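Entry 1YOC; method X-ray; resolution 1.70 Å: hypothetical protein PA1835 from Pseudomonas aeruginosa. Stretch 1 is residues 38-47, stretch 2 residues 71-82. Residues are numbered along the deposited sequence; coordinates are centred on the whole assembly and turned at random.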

# COMPACT_ATOMS: atom_id res chain seq x y z
N GLU B 38 3.49 -20.69 -2.75
CA GLU B 38 4.47 -21.38 -1.92
C GLU B 38 4.84 -20.59 -0.69
O GLU B 38 4.90 -19.36 -0.73
CB GLU B 38 5.76 -21.68 -2.70
CG GLU B 38 6.63 -22.68 -1.94
CD GLU B 38 7.89 -23.10 -2.71
OE1 GLU B 38 7.94 -22.92 -3.95
OE2 GLU B 38 8.83 -23.62 -2.06
N LEU B 39 5.10 -21.29 0.41
CA LEU B 39 5.49 -20.60 1.63
C LEU B 39 6.34 -21.55 2.46
O LEU B 39 5.91 -22.66 2.77
CB LEU B 39 4.24 -20.19 2.44
CG LEU B 39 4.53 -19.52 3.78
CD1 LEU B 39 5.32 -18.22 3.59
CD2 LEU B 39 3.23 -19.22 4.53
N ARG B 40 7.56 -21.14 2.79
CA ARG B 40 8.45 -21.94 3.60
C ARG B 40 9.50 -20.97 4.12
O ARG B 40 9.57 -19.83 3.69
CB ARG B 40 9.10 -23.04 2.76
CG ARG B 40 9.98 -22.52 1.61
CD ARG B 40 10.46 -23.70 0.71
NE ARG B 40 10.85 -23.21 -0.62
CZ ARG B 40 12.02 -22.65 -0.89
NH1 ARG B 40 12.92 -22.51 0.07
NH2 ARG B 40 12.28 -22.21 -2.12
N PRO B 41 10.32 -21.40 5.09
CA PRO B 41 11.36 -20.52 5.60
C PRO B 41 12.22 -20.10 4.39
O PRO B 41 12.58 -20.95 3.57
CB PRO B 41 12.13 -21.43 6.59
CG PRO B 41 11.03 -22.38 7.08
CD PRO B 41 10.34 -22.71 5.77
N GLY B 42 12.52 -18.81 4.28
CA GLY B 42 13.33 -18.34 3.17
C GLY B 42 12.65 -18.10 1.82
O GLY B 42 13.31 -17.63 0.88
N TYR B 43 11.36 -18.42 1.67
CA TYR B 43 10.71 -18.19 0.36
C TYR B 43 9.19 -18.05 0.41
O TYR B 43 8.52 -18.86 1.04
CB TYR B 43 11.05 -19.37 -0.59
CG TYR B 43 10.53 -19.17 -2.01
CD1 TYR B 43 11.24 -18.37 -2.92
CD2 TYR B 43 9.29 -19.70 -2.42
CE1 TYR B 43 10.72 -18.11 -4.21
CE2 TYR B 43 8.75 -19.43 -3.73
CZ TYR B 43 9.49 -18.63 -4.60
OH TYR B 43 8.98 -18.34 -5.86
N ALA B 44 8.62 -17.04 -0.24
CA ALA B 44 7.16 -16.94 -0.29
C ALA B 44 6.77 -16.48 -1.68
O ALA B 44 7.45 -15.65 -2.31
CB ALA B 44 6.63 -15.96 0.76
N GLU B 45 5.68 -17.04 -2.16
CA GLU B 45 5.17 -16.66 -3.46
C GLU B 45 3.66 -16.60 -3.37
O GLU B 45 3.00 -17.56 -2.95
CB GLU B 45 5.62 -17.66 -4.53
CG GLU B 45 5.17 -17.31 -5.95
CD GLU B 45 5.64 -18.36 -6.97
OE1 GLU B 45 6.64 -19.07 -6.70
OE2 GLU B 45 5.04 -18.48 -8.05
N VAL B 46 3.12 -15.44 -3.74
CA VAL B 46 1.66 -15.22 -3.67
C VAL B 46 1.13 -14.76 -5.02
O VAL B 46 1.87 -14.18 -5.86
CB VAL B 46 1.27 -14.11 -2.61
CG1 VAL B 46 1.87 -14.41 -1.23
CG2 VAL B 46 1.73 -12.80 -3.07
N THR B 47 -0.15 -15.00 -5.24
CA THR B 47 -0.75 -14.54 -6.48
C THR B 47 -2.06 -13.84 -6.11
O THR B 47 -2.59 -14.09 -5.04
CB THR B 47 -1.15 -15.72 -7.42
OG1 THR B 47 -2.04 -16.61 -6.72
CG2 THR B 47 0.08 -16.53 -7.85
N GLU B 71 3.60 -6.97 0.94
CA GLU B 71 3.56 -7.02 2.40
C GLU B 71 3.18 -8.45 2.86
O GLU B 71 3.72 -8.97 3.84
CB GLU B 71 2.51 -6.05 2.90
CG GLU B 71 2.29 -6.12 4.36
CD GLU B 71 3.20 -5.20 5.13
OE1 GLU B 71 4.35 -4.91 4.65
OE2 GLU B 71 2.74 -4.79 6.23
N LEU B 72 2.23 -9.07 2.16
CA LEU B 72 1.78 -10.41 2.53
C LEU B 72 2.92 -11.42 2.36
O LEU B 72 3.18 -12.24 3.23
CB LEU B 72 0.58 -10.82 1.68
CG LEU B 72 0.07 -12.25 1.93
CD1 LEU B 72 -0.45 -12.45 3.35
CD2 LEU B 72 -1.04 -12.51 0.89
N ALA B 73 3.61 -11.34 1.23
CA ALA B 73 4.71 -12.29 1.00
C ALA B 73 5.88 -12.05 1.95
O ALA B 73 6.39 -12.99 2.57
CB ALA B 73 5.20 -12.18 -0.44
N ALA B 74 6.29 -10.79 2.10
CA ALA B 74 7.45 -10.50 2.93
C ALA B 74 7.21 -10.77 4.38
O ALA B 74 8.06 -11.35 5.05
CB ALA B 74 7.90 -9.06 2.75
N GLY B 75 6.05 -10.34 4.86
CA GLY B 75 5.74 -10.51 6.26
C GLY B 75 5.56 -11.97 6.63
O GLY B 75 6.07 -12.41 7.66
N THR B 76 4.82 -12.71 5.81
CA THR B 76 4.61 -14.12 6.12
C THR B 76 5.96 -14.88 6.04
O THR B 76 6.28 -15.71 6.92
CB THR B 76 3.59 -14.74 5.18
OG1 THR B 76 2.34 -14.02 5.31
CG2 THR B 76 3.27 -16.20 5.62
N MET B 77 6.76 -14.59 5.02
CA MET B 77 8.08 -15.26 4.98
C MET B 77 8.91 -14.93 6.25
O MET B 77 9.58 -15.80 6.81
CB MET B 77 8.88 -14.82 3.75
CG MET B 77 10.29 -15.44 3.71
SD MET B 77 11.14 -15.18 2.15
CE MET B 77 11.34 -13.38 2.25
N THR B 78 8.92 -13.68 6.68
CA THR B 78 9.68 -13.28 7.88
C THR B 78 9.21 -14.08 9.09
O THR B 78 10.04 -14.63 9.85
CB THR B 78 9.53 -11.78 8.12
OG1 THR B 78 10.11 -11.08 7.01
CG2 THR B 78 10.24 -11.35 9.45
N ASP B 79 7.90 -14.16 9.25
CA ASP B 79 7.28 -14.91 10.36
C ASP B 79 7.69 -16.40 10.32
O ASP B 79 7.91 -17.03 11.37
CB ASP B 79 5.76 -14.82 10.28
CG ASP B 79 5.07 -15.28 11.56
OD1 ASP B 79 5.26 -14.59 12.59
OD2 ASP B 79 4.36 -16.33 11.52
N ALA B 80 7.78 -16.94 9.11
CA ALA B 80 8.16 -18.36 8.94
C ALA B 80 9.66 -18.62 9.06
O ALA B 80 10.08 -19.75 9.31
CB ALA B 80 7.68 -18.86 7.54
N SER B 81 10.47 -17.57 8.93
CA SER B 81 11.91 -17.74 8.89
C SER B 81 12.76 -17.40 10.10
O SER B 81 13.82 -18.03 10.31
CB SER B 81 12.47 -16.98 7.68
OG SER B 81 11.73 -17.28 6.51
N ILE B 82 12.35 -16.41 10.90
CA ILE B 82 13.20 -16.08 12.05
C ILE B 82 12.98 -17.10 13.16
O ILE B 82 11.98 -17.80 13.16
CB ILE B 82 12.88 -14.67 12.60
CG1 ILE B 82 11.43 -14.63 13.09
CG2 ILE B 82 13.11 -13.62 11.47
CD1 ILE B 82 11.06 -13.30 13.77

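The contact sets a β-hairpin against one side of a helix. Strands 38-40 and 43-47 are joined by a type II turn from R40 to Y43, and helix 71-81 packs against them, running at 32° to the first strand and at 150° to the second. Its axis passes 7.6 Å from that of strand 43-47, close for a helix on a sheet, and small residues line the approach.

A single hydrogen bond links the two stretches, at the turn. The backbone N of G42 donates to OG of S81 over 2.8 Å, with an N-H...acceptor angle of 167°, so the bond is nearly straight. The serine hydroxyl is itself a donor, from OG of S81 to the carbonyl O of M77 at 2.6 Å. This is a common arrangement for serine in a helix: its short side chain folds back on the carbonyl four residues earlier while its oxygen still accepts a bond from outside. One hydroxyl thus relays between the last turn of the helix and the tip of the hairpin. Glycine suits the other end of this bond because, at phi/psi of 81/-4, a CB would be jammed against the carbonyl O of P41.

Beside this polar link, the turn makes van der Waals contacts. CG of P41 lies 3.6 Å from O of A80, and CA of P41 lies 3.4 Å from OG of S81. Proline, with its phi of -57°, fits the first corner of the type II turn, where its lack of an N-H costs nothing: the turn is closed by N of Y43 donating to O of R40 at 3.0 Å. The thioether of M77 lies against this backbone, with SD of M77 3.3 Å from both C of G42 and N of Y43. A long, flexible, unbranched side chain can reach along the turn in this way, and M77 has the largest area covered by the other stretch.

Farther from the turn the side chains that meet are mostly apolar. A44 and V46 both point toward the helix, as alternate residues of a strand should, while Y43 and E45 point away and are joined by a hydrogen bond from OH of Y43 to OE1 of E45 at 2.6 Å. CB of A44 sits 4.2 Å from CB of A73 and 3.9 Å from CB of M77, and comes 3.5 Å from O of A73; here the CA atoms of A44 and A73 are only 5.4 Å apart, a spacing that two methyl side chains accommodate. Further along, CG1 of V46 meets CD2 of L72 and CB of A73, each at 4.1 Å, so the larger valine fills space beside the small alanine.

On the first strand, L39 starts sideways, but its end comes nearer, bringing CD2 of L39 to 3.2 Å from CG2 of T76, a tight methyl contact. T76 can turn its methyl to this apolar neighbour because its hydroxyl is satisfied within the helix, with OG1 of T76 donating to O of L72 at 2.9 Å.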